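Local coordinates for protein MHC class I antigen (Anolis carolinensis, PDB 7CPO) that probably presents peptides at the cell surface for recognition by T cells, as a class I heavy chain bound to beta2-microglobulin, at residues F77-L81 / H95-W99; A85-N89 / D138-T144; E201-C205 / R256-C261. All coordinates share one frame; numbering follows the deposited sequence.

Interaction 1 of 3, residues F77-L81 / H95-W99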
loop_
_atom_site.group_PDB
_atom_site.type_symbol
_atom_site.label_atom_id
_atom_site.label_comp_id
_atom_site.label_asym_id
_atom_site.label_seq_id
_atom_site.Cartn_x
_atom_site.Cartn_y
_atom_site.Cartn_z
ATOM N N PHE A 77 -4.327 -21.836 1.669
ATOM C CA PHE A 77 -5.162 -20.924 0.895
ATOM C C PHE A 77 -5.666 -21.595 -0.378
ATOM O O PHE A 77 -6.819 -21.386 -0.772
ATOM C CB PHE A 77 -4.400 -19.623 0.599
ATOM C CG PHE A 77 -4.469 -18.616 1.726
ATOM C CD1 PHE A 77 -4.434 -19.029 3.047
ATOM C CD2 PHE A 77 -4.604 -17.270 1.468
ATOM C CE1 PHE A 77 -4.519 -18.124 4.084
ATOM C CE2 PHE A 77 -4.694 -16.355 2.507
ATOM C CZ PHE A 77 -4.649 -16.798 3.820
ATOM N N ARG A 78 -4.845 -22.439 -1.009
ATOM C CA ARG A 78 -5.341 -23.226 -2.140
ATOM C C ARG A 78 -6.539 -24.062 -1.727
ATOM O O ARG A 78 -7.562 -24.096 -2.424
ATOM C CB ARG A 78 -4.237 -24.118 -2.709
ATOM C CG ARG A 78 -3.020 -23.345 -3.181
ATOM C CD ARG A 78 -2.272 -24.112 -4.262
ATOM N NE ARG A 78 -1.233 -24.965 -3.697
ATOM C CZ ARG A 78 0.022 -24.564 -3.516
ATOM N NH1 ARG A 78 0.368 -23.323 -3.842
ATOM N NH2 ARG A 78 0.925 -25.389 -2.991
ATOM N N ASP A 79 -6.432 -24.739 -0.582
ATOM C CA ASP A 79 -7.577 -25.455 -0.034
ATOM C C ASP A 79 -8.752 -24.518 0.230
ATOM O O ASP A 79 -9.904 -24.873 -0.038
ATOM C CB ASP A 79 -7.181 -26.163 1.255
ATOM C CG ASP A 79 -6.481 -27.466 1.014
ATOM O OD1 ASP A 79 -5.918 -27.650 -0.091
ATOM O OD2 ASP A 79 -6.480 -28.306 1.942
ATOM N N HIS A 80 -8.492 -23.326 0.782
ATOM C CA HIS A 80 -9.602 -22.436 1.114
ATOM C C HIS A 80 -10.350 -22.042 -0.148
ATOM O O HIS A 80 -11.583 -22.133 -0.206
ATOM C CB HIS A 80 -9.118 -21.183 1.861
ATOM C CG HIS A 80 -8.631 -21.448 3.253
ATOM N ND1 HIS A 80 -8.804 -22.658 3.889
ATOM C CD2 HIS A 80 -7.948 -20.664 4.119
ATOM C CE1 HIS A 80 -8.268 -22.604 5.094
ATOM N NE2 HIS A 80 -7.741 -21.404 5.258
ATOM N N LEU A 81 -9.610 -21.623 -1.180
ATOM C CA LEU A 81 -10.241 -21.240 -2.440
ATOM C C LEU A 81 -11.109 -22.366 -2.997
ATOM O O LEU A 81 -12.181 -22.102 -3.554
ATOM C CB LEU A 81 -9.175 -20.830 -3.454
ATOM C CG LEU A 81 -8.661 -19.421 -3.175
ATOM C CD1 LEU A 81 -7.295 -19.164 -3.793
ATOM C CD2 LEU A 81 -9.696 -18.419 -3.645
ATOM N N HIS A 95 -11.074 -16.325 -8.795
ATOM C CA HIS A 95 -11.507 -15.933 -7.467
ATOM C C HIS A 95 -10.294 -15.543 -6.637
ATOM O O HIS A 95 -9.160 -15.912 -6.949
ATOM C CB HIS A 95 -12.286 -17.065 -6.799
ATOM C CG HIS A 95 -13.491 -17.486 -7.573
ATOM N ND1 HIS A 95 -14.605 -16.681 -7.704
ATOM C CD2 HIS A 95 -13.751 -18.610 -8.278
ATOM C CE1 HIS A 95 -15.503 -17.303 -8.448
ATOM N NE2 HIS A 95 -15.010 -18.474 -8.807
ATOM N N THR A 96 -10.551 -14.793 -5.567
ATOM C CA THR A 96 -9.502 -14.232 -4.730
ATOM C C THR A 96 -9.758 -14.546 -3.260
ATOM O O THR A 96 -10.891 -14.467 -2.788
ATOM C CB THR A 96 -9.419 -12.724 -4.923
ATOM O OG1 THR A 96 -9.165 -12.458 -6.300
ATOM C CG2 THR A 96 -8.262 -12.148 -4.124
ATOM N N PHE A 97 -8.701 -14.890 -2.537
ATOM C CA PHE A 97 -8.754 -15.003 -1.087
ATOM C C PHE A 97 -7.665 -14.131 -0.473
ATOM O O PHE A 97 -6.506 -14.204 -0.885
ATOM C CB PHE A 97 -8.587 -16.446 -0.647
ATOM C CG PHE A 97 -9.040 -16.691 0.747
ATOM C CD1 PHE A 97 -10.393 -16.761 1.042
ATOM C CD2 PHE A 97 -8.119 -16.832 1.773
ATOM C CE1 PHE A 97 -10.823 -16.985 2.353
ATOM C CE2 PHE A 97 -8.540 -17.054 3.071
ATOM C CZ PHE A 97 -9.893 -17.136 3.363
ATOM N N GLN A 98 -8.040 -13.300 0.499
ATOM C CA GLN A 98 -7.126 -12.354 1.125
ATOM C C GLN A 98 -7.202 -12.487 2.640
ATOM O O GLN A 98 -8.257 -12.778 3.205
ATOM C CB GLN A 98 -7.442 -10.905 0.757
ATOM C CG GLN A 98 -7.042 -10.433 -0.635
ATOM C CD GLN A 98 -7.789 -9.145 -1.004
ATOM O OE1 GLN A 98 -8.976 -9.185 -1.335
ATOM N NE2 GLN A 98 -7.099 -7.997 -0.926
ATOM N N TRP A 99 -6.068 -12.257 3.288
ATOM C CA TRP A 99 -5.928 -12.376 4.730
ATOM C C TRP A 99 -5.095 -11.197 5.193
ATOM O O TRP A 99 -3.997 -10.987 4.671
ATOM C CB TRP A 99 -5.249 -13.699 5.085
ATOM C CG TRP A 99 -4.955 -14.011 6.545
ATOM C CD1 TRP A 99 -5.662 -13.623 7.652
ATOM C CD2 TRP A 99 -3.888 -14.846 7.024
ATOM N NE1 TRP A 99 -5.086 -14.157 8.797
ATOM C CE2 TRP A 99 -3.997 -14.906 8.431
ATOM C CE3 TRP A 99 -2.843 -15.536 6.395
ATOM C CZ2 TRP A 99 -3.096 -15.626 9.218
ATOM C CZ3 TRP A 99 -1.945 -16.260 7.184
ATOM C CH2 TRP A 99 -2.081 -16.296 8.576
#

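Interaction 2 of 3, residues A85-N89 / D138-T144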
loop_
_atom_site.group_PDB
_atom_site.type_symbol
_atom_site.label_atom_id
_atom_site.label_comp_id
_atom_site.label_asym_id
_atom_site.label_seq_id
_atom_site.Cartn_x
_atom_site.Cartn_y
_atom_site.Cartn_z
ATOM N N ALA A 85 -15.486 -22.136 -3.198
ATOM C CA ALA A 85 -16.241 -22.421 -4.406
ATOM C C ALA A 85 -17.447 -23.288 -4.085
ATOM O O ALA A 85 -18.557 -23.019 -4.554
ATOM C CB ALA A 85 -15.342 -23.101 -5.436
ATOM N N GLU A 86 -17.251 -24.317 -3.258
ATOM C CA GLU A 86 -18.365 -25.165 -2.856
ATOM C C GLU A 86 -19.369 -24.385 -2.010
ATOM O O GLU A 86 -20.569 -24.388 -2.304
ATOM C CB GLU A 86 -17.838 -26.400 -2.117
ATOM C CG GLU A 86 -17.314 -27.495 -3.078
ATOM C CD GLU A 86 -16.289 -28.464 -2.461
ATOM O OE1 GLU A 86 -15.063 -28.209 -2.556
ATOM O OE2 GLU A 86 -16.711 -29.498 -1.895
ATOM N N TYR A 87 -18.885 -23.666 -0.990
ATOM C CA TYR A 87 -19.766 -22.907 -0.098
ATOM C C TYR A 87 -20.671 -21.950 -0.865
ATOM O O TYR A 87 -21.852 -21.791 -0.525
ATOM C CB TYR A 87 -18.940 -22.106 0.906
ATOM C CG TYR A 87 -18.351 -22.876 2.067
ATOM C CD1 TYR A 87 -18.665 -24.215 2.300
ATOM C CD2 TYR A 87 -17.482 -22.243 2.945
ATOM C CE1 TYR A 87 -18.111 -24.896 3.388
ATOM C CE2 TYR A 87 -16.942 -22.899 4.015
ATOM C CZ TYR A 87 -17.254 -24.215 4.237
ATOM O OH TYR A 87 -16.685 -24.815 5.325
ATOM N N TYR A 88 -20.122 -21.266 -1.865
ATOM C CA TYR A 88 -20.875 -20.347 -2.704
ATOM C C TYR A 88 -21.386 -21.021 -3.978
ATOM O O TYR A 88 -21.982 -20.346 -4.828
ATOM C CB TYR A 88 -20.010 -19.128 -3.036
ATOM C CG TYR A 88 -19.784 -18.222 -1.839
ATOM C CD1 TYR A 88 -20.730 -17.266 -1.472
ATOM C CD2 TYR A 88 -18.634 -18.339 -1.057
ATOM C CE1 TYR A 88 -20.533 -16.439 -0.372
ATOM C CE2 TYR A 88 -18.430 -17.515 0.049
ATOM C CZ TYR A 88 -19.386 -16.571 0.386
ATOM O OH TYR A 88 -19.187 -15.757 1.477
ATOM N N ASN A 89 -21.194 -22.341 -4.101
ATOM C CA ASN A 89 -21.660 -23.137 -5.241
ATOM C C ASN A 89 -21.360 -22.452 -6.577
ATOM O O ASN A 89 -22.259 -22.149 -7.369
ATOM C CB ASN A 89 -23.151 -23.456 -5.117
ATOM C CG ASN A 89 -23.624 -24.409 -6.196
ATOM O OD1 ASN A 89 -24.432 -24.052 -7.046
ATOM N ND2 ASN A 89 -23.071 -25.624 -6.194
ATOM N N ASP A 138 -21.760 -13.585 5.676
ATOM C CA ASP A 138 -22.944 -14.068 4.975
ATOM C C ASP A 138 -23.232 -15.494 5.424
ATOM O O ASP A 138 -22.506 -16.064 6.244
ATOM C CB ASP A 138 -22.754 -13.992 3.460
ATOM C CG ASP A 138 -21.570 -14.795 2.979
ATOM O OD1 ASP A 138 -21.201 -15.800 3.624
ATOM O OD2 ASP A 138 -20.997 -14.420 1.934
ATOM N N VAL A 139 -24.272 -16.091 4.844
ATOM C CA VAL A 139 -24.713 -17.411 5.294
ATOM C C VAL A 139 -23.738 -18.509 4.860
ATOM O O VAL A 139 -23.541 -19.456 5.639
ATOM C CB VAL A 139 -26.176 -17.687 4.873
ATOM C CG1 VAL A 139 -26.450 -17.377 3.406
ATOM C CG2 VAL A 139 -26.584 -19.104 5.218
ATOM N N PRO A 140 -23.063 -18.441 3.692
ATOM C CA PRO A 140 -21.985 -19.423 3.448
ATOM C C PRO A 140 -20.868 -19.375 4.474
ATOM O O PRO A 140 -20.414 -20.431 4.932
ATOM C CB PRO A 140 -21.475 -19.049 2.049
ATOM C CG PRO A 140 -22.641 -18.490 1.383
ATOM C CD PRO A 140 -23.366 -17.699 2.455
ATOM N N ALA A 141 -20.409 -18.181 4.859
ATOM C CA ALA A 141 -19.364 -18.100 5.876
ATOM C C ALA A 141 -19.792 -18.703 7.213
ATOM O O ALA A 141 -18.925 -19.043 8.033
ATOM C CB ALA A 141 -18.939 -16.657 6.081
ATOM N N GLN A 142 -21.102 -18.872 7.442
ATOM C CA GLN A 142 -21.552 -19.487 8.689
ATOM C C GLN A 142 -21.089 -20.923 8.805
ATOM O O GLN A 142 -20.946 -21.428 9.925
ATOM C CB GLN A 142 -23.071 -19.393 8.825
ATOM C CG GLN A 142 -23.501 -18.010 9.283
ATOM C CD GLN A 142 -24.958 -17.737 9.045
ATOM O OE1 GLN A 142 -25.767 -18.663 8.939
ATOM N NE2 GLN A 142 -25.310 -16.456 8.941
ATOM N N ASN A 143 -20.807 -21.579 7.681
ATOM C CA ASN A 143 -20.110 -22.859 7.735
ATOM C C ASN A 143 -18.762 -22.709 8.439
ATOM O O ASN A 143 -18.437 -23.463 9.360
ATOM C CB ASN A 143 -19.938 -23.415 6.316
ATOM C CG ASN A 143 -21.279 -23.611 5.588
ATOM O OD1 ASN A 143 -22.154 -24.347 6.055
ATOM N ND2 ASN A 143 -21.445 -22.936 4.448
ATOM N N THR A 144 -17.980 -21.707 8.046
ATOM C CA THR A 144 -16.687 -21.511 8.687
ATOM C C THR A 144 -16.849 -21.058 10.137
ATOM O O THR A 144 -16.115 -21.523 11.019
ATOM C CB THR A 144 -15.863 -20.505 7.885
ATOM O OG1 THR A 144 -15.635 -21.029 6.569
ATOM C CG2 THR A 144 -14.534 -20.261 8.557
#

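Interaction 3 of 3, residues E201-C205 / R256-C261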
loop_
_atom_site.group_PDB
_atom_site.type_symbol
_atom_site.label_atom_id
_atom_site.label_comp_id
_atom_site.label_asym_id
_atom_site.label_seq_id
_atom_site.Cartn_x
_atom_site.Cartn_y
_atom_site.Cartn_z
ATOM N N GLU A 201 -6.489 30.346 -14.624
ATOM C CA GLU A 201 -5.249 29.617 -14.386
ATOM C C GLU A 201 -5.475 28.549 -13.330
ATOM O O GLU A 201 -6.243 28.751 -12.385
ATOM C CB GLU A 201 -4.119 30.544 -13.912
ATOM C CG GLU A 201 -3.495 31.393 -14.998
ATOM C CD GLU A 201 -2.448 32.359 -14.473
ATOM O OE1 GLU A 201 -2.225 32.407 -13.240
ATOM O OE2 GLU A 201 -1.855 33.083 -15.299
ATOM N N THR A 202 -4.802 27.411 -13.495
ATOM C CA THR A 202 -4.731 26.387 -12.457
ATOM C C THR A 202 -3.359 26.463 -11.796
ATOM O O THR A 202 -2.328 26.333 -12.472
ATOM C CB THR A 202 -4.972 24.985 -13.017
ATOM O OG1 THR A 202 -6.238 24.942 -13.675
ATOM C CG2 THR A 202 -4.976 23.956 -11.873
ATOM N N LEU A 203 -3.347 26.692 -10.485
ATOM C CA LEU A 203 -2.114 26.689 -9.706
ATOM C C LEU A 203 -1.899 25.297 -9.115
ATOM O O LEU A 203 -2.749 24.798 -8.363
ATOM C CB LEU A 203 -2.168 27.751 -8.606
ATOM C CG LEU A 203 -2.288 29.229 -9.022
ATOM C CD1 LEU A 203 -2.072 30.171 -7.829
ATOM C CD2 LEU A 203 -1.336 29.573 -10.163
ATOM N N ILE A 204 -0.770 24.670 -9.448
ATOM C CA ILE A 204 -0.469 23.311 -8.999
ATOM C C ILE A 204 0.592 23.354 -7.907
ATOM O O ILE A 204 1.648 23.973 -8.074
ATOM C CB ILE A 204 -0.009 22.420 -10.159
ATOM C CG1 ILE A 204 -1.100 22.348 -11.223
ATOM C CG2 ILE A 204 0.347 21.028 -9.647
ATOM C CD1 ILE A 204 -0.651 21.646 -12.468
ATOM N N CYS A 205 0.318 22.690 -6.795
ATOM C CA CYS A 205 1.289 22.553 -5.714
ATOM C C CYS A 205 1.791 21.107 -5.678
ATOM O O CYS A 205 1.043 20.200 -5.294
ATOM C CB CYS A 205 0.662 22.962 -4.387
ATOM S SG CYS A 205 1.836 22.901 -3.065
ATOM N N ARG A 256 -3.665 36.160 -8.753
ATOM C CA ARG A 256 -2.768 35.066 -8.391
ATOM C C ARG A 256 -2.245 35.177 -6.965
ATOM O O ARG A 256 -2.185 34.175 -6.241
ATOM C CB ARG A 256 -1.596 35.022 -9.373
ATOM C CG ARG A 256 -1.276 33.628 -9.817
ATOM C CD ARG A 256 -0.144 33.614 -10.782
ATOM N NE ARG A 256 -0.586 33.934 -12.130
ATOM C CZ ARG A 256 -0.498 35.142 -12.671
ATOM N NH1 ARG A 256 0.000 36.161 -11.967
ATOM N NH2 ARG A 256 -0.915 35.329 -13.916
ATOM N N GLU A 257 -1.871 36.389 -6.541
ATOM C CA GLU A 257 -1.136 36.627 -5.298
ATOM C C GLU A 257 -1.954 36.356 -4.039
ATOM O O GLU A 257 -1.406 36.445 -2.933
ATOM C CB GLU A 257 -0.629 38.076 -5.252
ATOM C CG GLU A 257 -1.732 39.127 -4.998
ATOM C CD GLU A 257 -2.646 39.364 -6.208
ATOM O OE1 GLU A 257 -2.393 38.794 -7.299
ATOM O OE2 GLU A 257 -3.627 40.127 -6.066
ATOM N N ARG A 258 -3.244 36.073 -4.162
ATOM C CA ARG A 258 -4.035 35.739 -2.990
ATOM C C ARG A 258 -3.868 34.281 -2.565
ATOM O O ARG A 258 -4.254 33.932 -1.444
ATOM C CB ARG A 258 -5.514 36.041 -3.262
ATOM C CG ARG A 258 -5.847 37.514 -3.534
ATOM C CD ARG A 258 -7.349 37.720 -3.744
ATOM N NE ARG A 258 -8.126 37.759 -2.505
ATOM C CZ ARG A 258 -9.458 37.691 -2.447
ATOM N NH1 ARG A 258 -10.171 37.560 -3.559
ATOM N NH2 ARG A 258 -10.077 37.744 -1.275
ATOM N N TYR A 259 -3.280 33.437 -3.418
ATOM C CA TYR A 259 -3.218 31.995 -3.206
ATOM C C TYR A 259 -1.801 31.531 -2.883
ATOM O O TYR A 259 -0.842 31.876 -3.587
ATOM C CB TYR A 259 -3.739 31.254 -4.435
ATOM C CG TYR A 259 -5.164 31.606 -4.737
ATOM C CD1 TYR A 259 -5.478 32.723 -5.500
ATOM C CD2 TYR A 259 -6.198 30.836 -4.252
ATOM C CE1 TYR A 259 -6.787 33.048 -5.765
ATOM C CE2 TYR A 259 -7.503 31.151 -4.516
ATOM C CZ TYR A 259 -7.795 32.255 -5.271
ATOM O OH TYR A 259 -9.113 32.555 -5.530
ATOM N N LYS A 260 -1.690 30.726 -1.834
ATOM C CA LYS A 260 -0.445 30.135 -1.369
ATOM C C LYS A 260 -0.708 28.675 -1.061
ATOM O O LYS A 260 -1.806 28.320 -0.621
ATOM C CB LYS A 260 0.073 30.838 -0.112
ATOM C CG LYS A 260 0.687 32.201 -0.377
ATOM C CD LYS A 260 0.984 32.932 0.916
ATOM C CE LYS A 260 1.179 34.407 0.634
ATOM N NZ LYS A 260 2.597 34.729 0.379
ATOM N N CYS A 261 0.282 27.829 -1.297
ATOM C CA CYS A 261 0.158 26.420 -0.953
ATOM C C CYS A 261 0.685 26.217 0.468
ATOM O O CYS A 261 1.869 26.451 0.737
ATOM C CB CYS A 261 0.910 25.554 -1.958
ATOM S SG CYS A 261 0.930 23.820 -1.508
#

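Interaction 1 of 3, residues F77-L81 / H95-W99
Helix 77-81 passes over strand 96-99 with Leu81 and Phe97 closest in backbone, their CA atoms 6.6 Å apart. The two axes approach to 8.9 Å, and their N-to-C directions differ by 130°. The helix is part of 62-87, one wall of the class I peptide groove; the strand is part of the groove floor.

Phe97 rises from the floor and is met by three helix residues. The edge of its ring points at the face of Phe77 in a T-shaped pair, with centroids 5.0 Å apart and planes at 86°. Its CD2 lies 3.5 Å from CE2 of Phe77, toward the rim of that ring. CB of His80 sits over one face of Phe97 in a CH-pi contact, 4.3 Å from the centroid and nearly on the ring normal. The imidazole of His80 also turns an edge toward Phe97, in an offset edge-to-face pair. At the root of the Phe97 side chain, Leu81 CD2 packs on Phe97 CB at 3.8 Å. CG of Phe97 is anti to the backbone N (chi1 -162°), which stands the ring up between the helix side chains.

Phe77 also reaches Trp99. Its CZ is 3.4 Å from Trp99 CE3, and the two rings meet obliquely. Trp99 stacks in turn with Tyr117 and Tyr101 of the floor.

The bound peptide packs apolar side chains on Phe77, His80, Phe97 and Trp99. This aromatic cluster joins wall to floor by dispersion and ring-edge attraction, and gives the peptide an apolar surface.

Interaction 2 of 3, residues A85-N89 / D138-T144
Tyr87, in the last turn of helix 62-87, and Tyr88, just after it, meet the turn leading into helix 141-149 and its first residues with different parts of their rings. Tyr87 is received on a face. CB of Asn143 sits over it, 3.8 Å from the centroid and 24° off the normal, closest to CZ. The Asn143 amide runs past the ring in the opposite direction, with the two planes 37° apart. At the edge of the same ring, OG1 of Thr144 comes within 3.4 Å of Tyr87 CE2.

Tyr88 lies against Pro140. CB and CG of the proline cover one face of the phenol: CB is 3.7 Å from the centroid, and CG touches CE1 at 3.4 Å. The side chain leaves beside its own backbone N (chi1 -71°), and the hydroxyl end is carried to the carboxylate of Asp138. The two are too close there in the model for the details to be relied on.

Asp138 also works within its own segment. Its OD1 accepts a nearly straight bond from Ala141 N at 2.8 Å, a capping bond in the turn that leads into the helix. Asn143 ND2 bonds weakly to Pro140 O. Across the way, a Schellman motif with Asn89 at C-prime ends the first helix.

Tyr87 OH and Thr144 OG1 each hydrogen-bond the peptide backbone, and Thr144 OG1 also bonds Tyr124 OH. The rings thus pack two helix ends together by CH-pi and apolar contact, while two hydroxyls grip the peptide main chain between the groove walls.

Interaction 3 of 3, residues E201-C205 / R256-C261
Cys205 and Cys261 form the disulfide of an immunoglobulin C1-set domain, linking its two facing sheets. Segment 201-205 belongs to strand 201-210 of one sheet. Segment 256-261 has a 3-10 turn and then the beginning of strand 259-264 in the other. The CA atoms of the two cysteines are 6.2 Å apart, against 8.5 Å for Leu203 and Tyr259.

The covalent link has an SG to SG distance of 2.0 Å between Cys205 and Cys261, with chi3 -72°. CB of each cysteine points toward the other segment, and SG, anti to the backbone N, meets its partner there. Trp219 packs against both cysteines, as the core tryptophan of immunoglobulin domains does.

The apolar contact lies two residues before each cysteine. Leu203 points at the opposite segment, and its CD1 meets Tyr259 CB at 3.9 Å. CD1 and CD2 of Leu203 also touch CG of Arg256. The Tyr259 ring leads away from segment 201-205. Its hydroxyl bonds Asp252 and Arg221, and Trp219 also packs on Tyr259 and Leu203.

The ionic contact closes the far end. Arg256 grips the carboxylate of Glu201 side-on with two nitrogens, one to each oxygen. The arginine chain bends at chi3 (-81°), while the glutamate is extended beyond CG. The carboxylate has a second cationic partner, since OE2 also pairs with Arg193. Two positive groups around it would probably favour its charged form.

Of the two bonds, the one from Arg256 NH2 to Glu201 OE2 (2.8 Å) is the straighter, with OE2 in the guanidinium plane. NE of Arg256 uses the syn lone pair of Glu201 OE1, and OE1 sits out of that plane.

Overall arrangement
From the N terminus, the chain first forms four floor strands and then helix 62-87, which supplies a segment to both interaction 1 and interaction 2. Interaction 1 closes a short loop of 13 residues, from helix 62-87 back to strand 96-105. Interaction 2 closes a longer one, after the remaining floor strands, at the turn into helix 141-149. The two cross, because 85-89 lies inside the loop of interaction 1. Their centres are about 13 Å apart, and together they tie one groove wall to the floor and to the other wall. Interaction 3 follows in series, about 49 Å from interaction 1 between centres, and joins the two sheets of the immunoglobulin domain.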